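PDB 3PRN: porin from Rhodobacter blasticus, which forms trimeric outer-membrane channels that let small hydrophilic solutes, up to about 0.6 kDa, diffuse passively. Local coordinates for residues A[7-13]-A[25-31]; A[96-100]-A[237-241]. The protein carries 1 engineered substitution. Where two conformers were deposited one is given. Residues are numbered along the deposited sequence.

Contact 1. Residues A[7-13]-A[25-31]. With MG (magnesium ion), chain B.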
loop_
_atom_site.group_PDB
_atom_site.type_symbol
_atom_site.label_atom_id
_atom_site.label_comp_id
_atom_site.label_asym_id
_atom_site.label_seq_id
_atom_site.Cartn_x
_atom_site.Cartn_y
_atom_site.Cartn_z
ATOM N N TYR A 7 12.083 -7.406 -5.240
ATOM C CA TYR A 7 13.198 -8.160 -4.685
ATOM C C TYR A 7 13.227 -7.998 -3.169
ATOM O O TYR A 7 12.640 -7.074 -2.601
ATOM C CB TYR A 7 14.534 -7.724 -5.267
ATOM C CG TYR A 7 15.113 -6.377 -4.927
ATOM C CD1 TYR A 7 15.647 -6.115 -3.675
ATOM C CD2 TYR A 7 15.116 -5.371 -5.893
ATOM C CE1 TYR A 7 16.182 -4.853 -3.383
ATOM C CE2 TYR A 7 15.648 -4.110 -5.639
ATOM C CZ TYR A 7 16.178 -3.869 -4.382
ATOM O OH TYR A 7 16.725 -2.631 -4.103
ATOM N N GLY A 8 13.825 -9.007 -2.517
ATOM C CA GLY A 8 14.074 -8.904 -1.099
ATOM C C GLY A 8 15.628 -9.068 -0.967
ATOM O O GLY A 8 16.255 -9.686 -1.843
ATOM N N ARG A 9 16.168 -8.447 0.071
ATOM C CA ARG A 9 17.597 -8.650 0.364
ATOM C C ARG A 9 17.765 -8.566 1.871
ATOM O O ARG A 9 17.082 -7.757 2.532
ATOM C CB ARG A 9 18.517 -7.713 -0.391
ATOM C CG ARG A 9 18.577 -6.288 0.179
ATOM C CD ARG A 9 19.372 -5.373 -0.762
ATOM N NE ARG A 9 19.507 -4.074 -0.153
ATOM C CZ ARG A 9 19.858 -2.959 -0.827
ATOM N NH1 ARG A 9 20.101 -2.976 -2.108
ATOM N NH2 ARG A 9 19.936 -1.856 -0.086
ATOM N N PHE A 10 18.737 -9.329 2.387
ATOM C CA PHE A 10 19.041 -9.183 3.830
ATOM C C PHE A 10 20.484 -9.636 4.068
ATOM O O PHE A 10 20.984 -10.452 3.269
ATOM C CB PHE A 10 18.014 -9.964 4.671
ATOM C CG PHE A 10 17.991 -11.453 4.462
ATOM C CD1 PHE A 10 18.924 -12.260 5.076
ATOM C CD2 PHE A 10 17.041 -12.069 3.658
ATOM C CE1 PHE A 10 18.946 -13.638 4.888
ATOM C CE2 PHE A 10 17.041 -13.447 3.511
ATOM C CZ PHE A 10 17.977 -14.229 4.105
ATOM N N GLY A 11 21.135 -9.187 5.125
ATOM C CA GLY A 11 22.516 -9.607 5.361
ATOM C C GLY A 11 23.039 -8.745 6.537
ATOM O O GLY A 11 22.255 -8.149 7.288
ATOM N N LEU A 12 24.351 -8.702 6.636
ATOM C CA LEU A 12 25.034 -8.004 7.706
ATOM C C LEU A 12 25.733 -6.773 7.103
ATOM O O LEU A 12 26.309 -6.862 6.018
ATOM C CB LEU A 12 26.115 -8.919 8.331
ATOM C CG LEU A 12 25.552 -10.158 9.036
ATOM C CD1 LEU A 12 26.692 -11.143 9.323
ATOM C CD2 LEU A 12 24.839 -9.773 10.320
ATOM N N GLN A 13 25.611 -5.680 7.826
ATOM C CA GLN A 13 26.203 -4.413 7.417
ATOM C C GLN A 13 27.037 -3.883 8.606
ATOM O O GLN A 13 26.499 -3.649 9.673
ATOM C CB GLN A 13 25.113 -3.407 7.087
ATOM C CG GLN A 13 25.656 -2.078 6.550
ATOM C CD GLN A 13 24.659 -0.962 6.829
ATOM O OE1 GLN A 13 24.643 -0.415 7.920
ATOM N NE2 GLN A 13 23.725 -0.657 5.904
ATOM N N THR A 25 27.754 -3.569 13.865
ATOM C CA THR A 25 27.181 -4.502 12.897
ATOM C C THR A 25 25.674 -4.632 13.062
ATOM O O THR A 25 25.184 -4.873 14.194
ATOM C CB THR A 25 27.857 -5.882 13.067
ATOM O OG1 THR A 25 29.235 -5.828 12.630
ATOM C CG2 THR A 25 27.205 -6.936 12.150
ATOM N N ILE A 26 24.893 -4.379 12.008
ATOM C CA ILE A 26 23.449 -4.608 12.135
ATOM C C ILE A 26 22.944 -5.550 11.002
ATOM O O ILE A 26 23.682 -5.804 10.061
ATOM C CB ILE A 26 22.620 -3.313 12.040
ATOM C CG1 ILE A 26 22.812 -2.677 10.667
ATOM C CG2 ILE A 26 22.937 -2.389 13.200
ATOM C CD1 ILE A 26 21.909 -1.498 10.409
ATOM N N ILE A 27 21.716 -6.033 11.127
ATOM C CA ILE A 27 21.094 -6.790 10.017
ATOM C C ILE A 27 20.345 -5.806 9.153
ATOM O O ILE A 27 19.353 -5.181 9.619
ATOM C CB ILE A 27 20.149 -7.890 10.485
ATOM C CG1 ILE A 27 21.076 -8.992 11.090
ATOM C CG2 ILE A 27 19.304 -8.507 9.379
ATOM C CD1 ILE A 27 20.292 -9.905 12.008
ATOM N N SER A 28 20.843 -5.547 7.959
ATOM C CA SER A 28 20.232 -4.559 7.085
ATOM C C SER A 28 19.435 -5.314 6.013
ATOM O O SER A 28 19.990 -6.203 5.360
ATOM C CB SER A 28 21.303 -3.686 6.422
ATOM O OG SER A 28 20.740 -2.845 5.440
ATOM N N SER A 29 18.226 -4.828 5.748
ATOM C CA SER A 29 17.383 -5.540 4.782
ATOM C C SER A 29 16.432 -4.594 4.084
ATOM O O SER A 29 16.210 -3.468 4.542
ATOM C CB SER A 29 16.622 -6.649 5.536
ATOM O OG SER A 29 15.830 -6.086 6.534
ATOM N N ARG A 30 15.913 -5.063 2.943
ATOM C CA ARG A 30 15.032 -4.185 2.143
ATOM C C ARG A 30 14.005 -5.072 1.421
ATOM O O ARG A 30 14.361 -6.131 0.912
ATOM C CB ARG A 30 15.868 -3.439 1.100
ATOM C CG ARG A 30 15.005 -2.758 0.009
ATOM C CD ARG A 30 15.833 -2.006 -1.000
ATOM N NE ARG A 30 16.514 -0.865 -0.424
ATOM C CZ ARG A 30 17.299 -0.029 -1.140
ATOM N NH1 ARG A 30 17.496 -0.187 -2.434
ATOM N NH2 ARG A 30 17.865 0.963 -0.470
ATOM N N LEU A 31 12.766 -4.618 1.363
ATOM C CA LEU A 31 11.772 -5.289 0.532
ATOM C C LEU A 31 11.305 -4.263 -0.519
ATOM O O LEU A 31 10.906 -3.140 -0.097
ATOM C CB LEU A 31 10.610 -5.811 1.348
ATOM C CG LEU A 31 9.382 -6.246 0.515
ATOM C CD1 LEU A 31 9.783 -7.418 -0.363
ATOM C CD2 LEU A 31 8.257 -6.661 1.443
HETATM MG MG MG B . 19.573 -1.184 5.745
HETATM O O HOH W 1 19.381 -3.573 2.527
HETATM O O HOH W 2 18.175 -1.381 3.683
HETATM O O HOH W 3 18.323 0.970 5.839
HETATM O O HOH W 4 20.593 -0.247 7.580
#
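Residues 7-13 and 25-31 run antiparallel as neighbouring strands of a beta hairpin in the porin barrel. Their axes approach to 4.6 Å, with the directions 153° apart. Arg9 and Arg30 form a hydrogen-bonded pair: Arg9 N to Arg30 O is 3.1 Å and Arg30 N to Arg9 O 3.0 Å. Gln13 and Ile26 form another, at 3.0 Å from Gln13 N to Ile26 O and 2.9 Å from Ile26 N to Gln13 O. Between them Ser28 N donates to Gly11 O at 3.0 Å, and the return bond from Gly11 N to Ser28 O (3.2 Å) is weak.

Side chains alternate between two faces. Phe10, Leu12, Ile27 and Leu31 lie on the outward one. There Phe10, Ile27 and Leu31 also pack on a neighbouring subunit of the trimer. Arg9, Gln13, Ser28 and Arg30 line the channel side. The guanidinium of Arg9 stacks flat on that of Arg30, centres 3.9 Å apart, despite their like charge. Arg30 NH1 donates to Tyr7 OH at 3.1 Å, and Asp56 forms a salt bridge with Arg30. Arg18 bonds to Gln13, and Glu103 to both Gln13 and Ser28 OG. A magnesium ion sits on this face, bound by Asp57, three waters and Ser28 OG, which lies 2.0 Å from the metal.

Contact 2. Residues A[96-100]-A[237-241]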
loop_
_atom_site.group_PDB
_atom_site.type_symbol
_atom_site.label_atom_id
_atom_site.label_comp_id
_atom_site.label_asym_id
_atom_site.label_seq_id
_atom_site.Cartn_x
_atom_site.Cartn_y
_atom_site.Cartn_z
ATOM N N TYR A 96 27.410 3.833 -12.360
ATOM C CA TYR A 96 27.354 3.119 -11.094
ATOM C C TYR A 96 28.060 1.786 -11.143
ATOM O O TYR A 96 27.957 0.982 -10.188
ATOM C CB TYR A 96 25.851 2.846 -10.714
ATOM C CG TYR A 96 25.097 4.145 -10.426
ATOM C CD1 TYR A 96 25.552 4.994 -9.424
ATOM C CD2 TYR A 96 23.946 4.477 -11.128
ATOM C CE1 TYR A 96 24.895 6.174 -9.096
ATOM C CE2 TYR A 96 23.303 5.683 -10.881
ATOM C CZ TYR A 96 23.760 6.493 -9.832
ATOM O OH TYR A 96 23.120 7.650 -9.589
ATOM N N ASP A 97 28.820 1.481 -12.186
ATOM C CA ASP A 97 29.439 0.152 -12.332
ATOM C C ASP A 97 30.567 -0.175 -11.438
ATOM O O ASP A 97 30.986 -1.355 -11.445
ATOM C CB ASP A 97 29.861 -0.095 -13.789
ATOM C CG ASP A 97 28.688 -0.295 -14.710
ATOM O OD1 ASP A 97 27.521 -0.305 -14.305
ATOM O OD2 ASP A 97 28.867 -0.454 -15.920
ATOM N N SER A 98 30.978 0.722 -10.510
ATOM C CA SER A 98 31.967 0.286 -9.524
ATOM C C SER A 98 31.291 -0.271 -8.264
ATOM O O SER A 98 31.966 -0.859 -7.399
ATOM C CB SER A 98 32.920 1.441 -9.164
ATOM O OG SER A 98 32.299 2.389 -8.320
ATOM N N GLU A 99 29.948 -0.173 -8.172
ATOM C CA GLU A 99 29.243 -0.675 -6.972
ATOM C C GLU A 99 29.484 -2.148 -6.708
ATOM O O GLU A 99 29.715 -2.958 -7.601
ATOM C CB GLU A 99 27.740 -0.344 -7.058
ATOM C CG GLU A 99 27.503 1.172 -6.892
ATOM C CD GLU A 99 26.058 1.574 -7.158
ATOM O OE1 GLU A 99 25.289 0.720 -7.682
ATOM O OE2 GLU A 99 25.670 2.730 -6.840
ATOM N N MET A 100 29.417 -2.548 -5.442
ATOM C CA MET A 100 29.640 -3.893 -5.002
ATOM C C MET A 100 28.969 -4.186 -3.645
ATOM O O MET A 100 28.454 -3.246 -3.024
ATOM C CB MET A 100 31.166 -4.122 -4.834
ATOM C CG MET A 100 31.815 -2.941 -4.078
ATOM S SD MET A 100 33.518 -3.371 -3.557
ATOM C CE MET A 100 34.340 -3.359 -5.125
ATOM N N VAL A 237 34.440 -11.160 -9.223
ATOM C CA VAL A 237 35.278 -10.424 -8.247
ATOM C C VAL A 237 35.303 -8.991 -8.713
ATOM O O VAL A 237 35.398 -8.727 -9.908
ATOM C CB VAL A 237 36.611 -11.129 -8.055
ATOM C CG1 VAL A 237 37.562 -10.929 -9.207
ATOM C CG2 VAL A 237 37.213 -10.686 -6.716
ATOM N N ARG A 238 35.147 -8.011 -7.800
ATOM C CA ARG A 238 35.121 -6.598 -8.173
ATOM C C ARG A 238 36.091 -5.758 -7.339
ATOM O O ARG A 238 36.323 -6.073 -6.173
ATOM C CB ARG A 238 33.700 -6.033 -7.777
ATOM C CG ARG A 238 32.585 -6.696 -8.568
ATOM C CD ARG A 238 31.213 -6.162 -8.148
ATOM N NE ARG A 238 30.152 -6.866 -8.841
ATOM C CZ ARG A 238 29.781 -6.634 -10.096
ATOM N NH1 ARG A 238 30.365 -5.701 -10.822
ATOM N NH2 ARG A 238 28.795 -7.336 -10.646
ATOM N N ALA A 239 36.581 -4.672 -7.922
ATOM C CA ALA A 239 37.472 -3.771 -7.191
ATOM C C ALA A 239 37.343 -2.362 -7.731
ATOM O O ALA A 239 36.950 -2.170 -8.869
ATOM C CB ALA A 239 38.940 -4.221 -7.356
ATOM N N TYR A 240 37.741 -1.349 -6.979
ATOM C CA TYR A 240 37.787 0.019 -7.446
ATOM C C TYR A 240 38.744 0.841 -6.572
ATOM O O TYR A 240 38.985 0.438 -5.430
ATOM C CB TYR A 240 36.421 0.765 -7.457
ATOM C CG TYR A 240 35.839 1.022 -6.082
ATOM C CD1 TYR A 240 36.173 2.223 -5.422
ATOM C CD2 TYR A 240 34.961 0.154 -5.463
ATOM C CE1 TYR A 240 35.657 2.515 -4.169
ATOM C CE2 TYR A 240 34.432 0.462 -4.189
ATOM C CZ TYR A 240 34.777 1.627 -3.556
ATOM O OH TYR A 240 34.315 1.988 -2.294
ATOM N N VAL A 241 39.186 1.969 -7.111
ATOM C CA VAL A 241 39.970 2.909 -6.360
ATOM C C VAL A 241 39.348 4.256 -6.776
ATOM O O VAL A 241 38.970 4.333 -7.958
ATOM C CB VAL A 241 41.461 2.919 -6.766
ATOM C CG1 VAL A 241 42.257 3.847 -5.873
ATOM C CG2 VAL A 241 42.016 1.501 -6.744
HETATM O O HOH W 5 32.591 -3.667 -10.784
HETATM O O HOH W 6 29.381 -3.682 -12.891
HETATM O O HOH W 7 33.993 -2.336 -8.785
#
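Here a loop folded inside the porin barrel meets the barrel wall. Residues 96-100 belong to the long loop between strands 78-83 and 131-138, the one that constricts the channel in porins of this family. Residues 237-241 lie on strand 235-244. A type I turn from Tyr96 to Glu99, closed by Glu99 N to Tyr96 O (3.1 Å), shapes the loop.

Ser98 and Met100 point toward the wall, and Arg238 and Tyr240 point back at them. Met100 takes chi1 p, chi2 t and chi3 p. This brings its methyl to the strand: Met100 CE is 3.5 Å from Arg238 O and 3.8 Å from Ala239 CA. Met100 CE also meets the edge of the Tyr240 ring, 3.6 Å from Tyr240 CD2. Met100 SD lies 5.2 Å from the ring centroid, also at the edge, a Met-aromatic contact. Tyr240, with chi1 p, reaches Gln272 and Phe107 through its hydroxyl. Ser98 CB packs 4.0 Å from Tyr240 CB, while Ser98 OG bonds to Ser106.

Arg238 has chi1 m, runs extended through chi2 and chi3 (both t), then turns at chi4 (-79°). Its NE forms a salt bridge with Asp258. Water completes the join. One molecule lies between loop and strand, 2.9 Å from Ser98 O and 3.0 Å from Ala239 O. Another accepts from Arg238 NH1 at 3.0 Å and lies 2.9 Å from Asp97 O.

The two contacts follow each other along the chain and neither nest nor cross. Contact 1 comes first. It closes the short loop 16-24 and joins the first two strands of the barrel; strand 2-15 also pairs with the last strand, 279-288, so this hairpin lies at the closure of the sheet. Contact 2 opens in the constriction loop and spans 136 residues before closing on strand 235-244. It ties the loop to a distant part of the wall. The centres of contact 1 and contact 2 are about 20 Å apart, and the nearest atoms of the two contacts about 8 Å apart. Just after residues 96-100, Tyr102 and Glu103 of the same loop bond to Ser28 of contact 1.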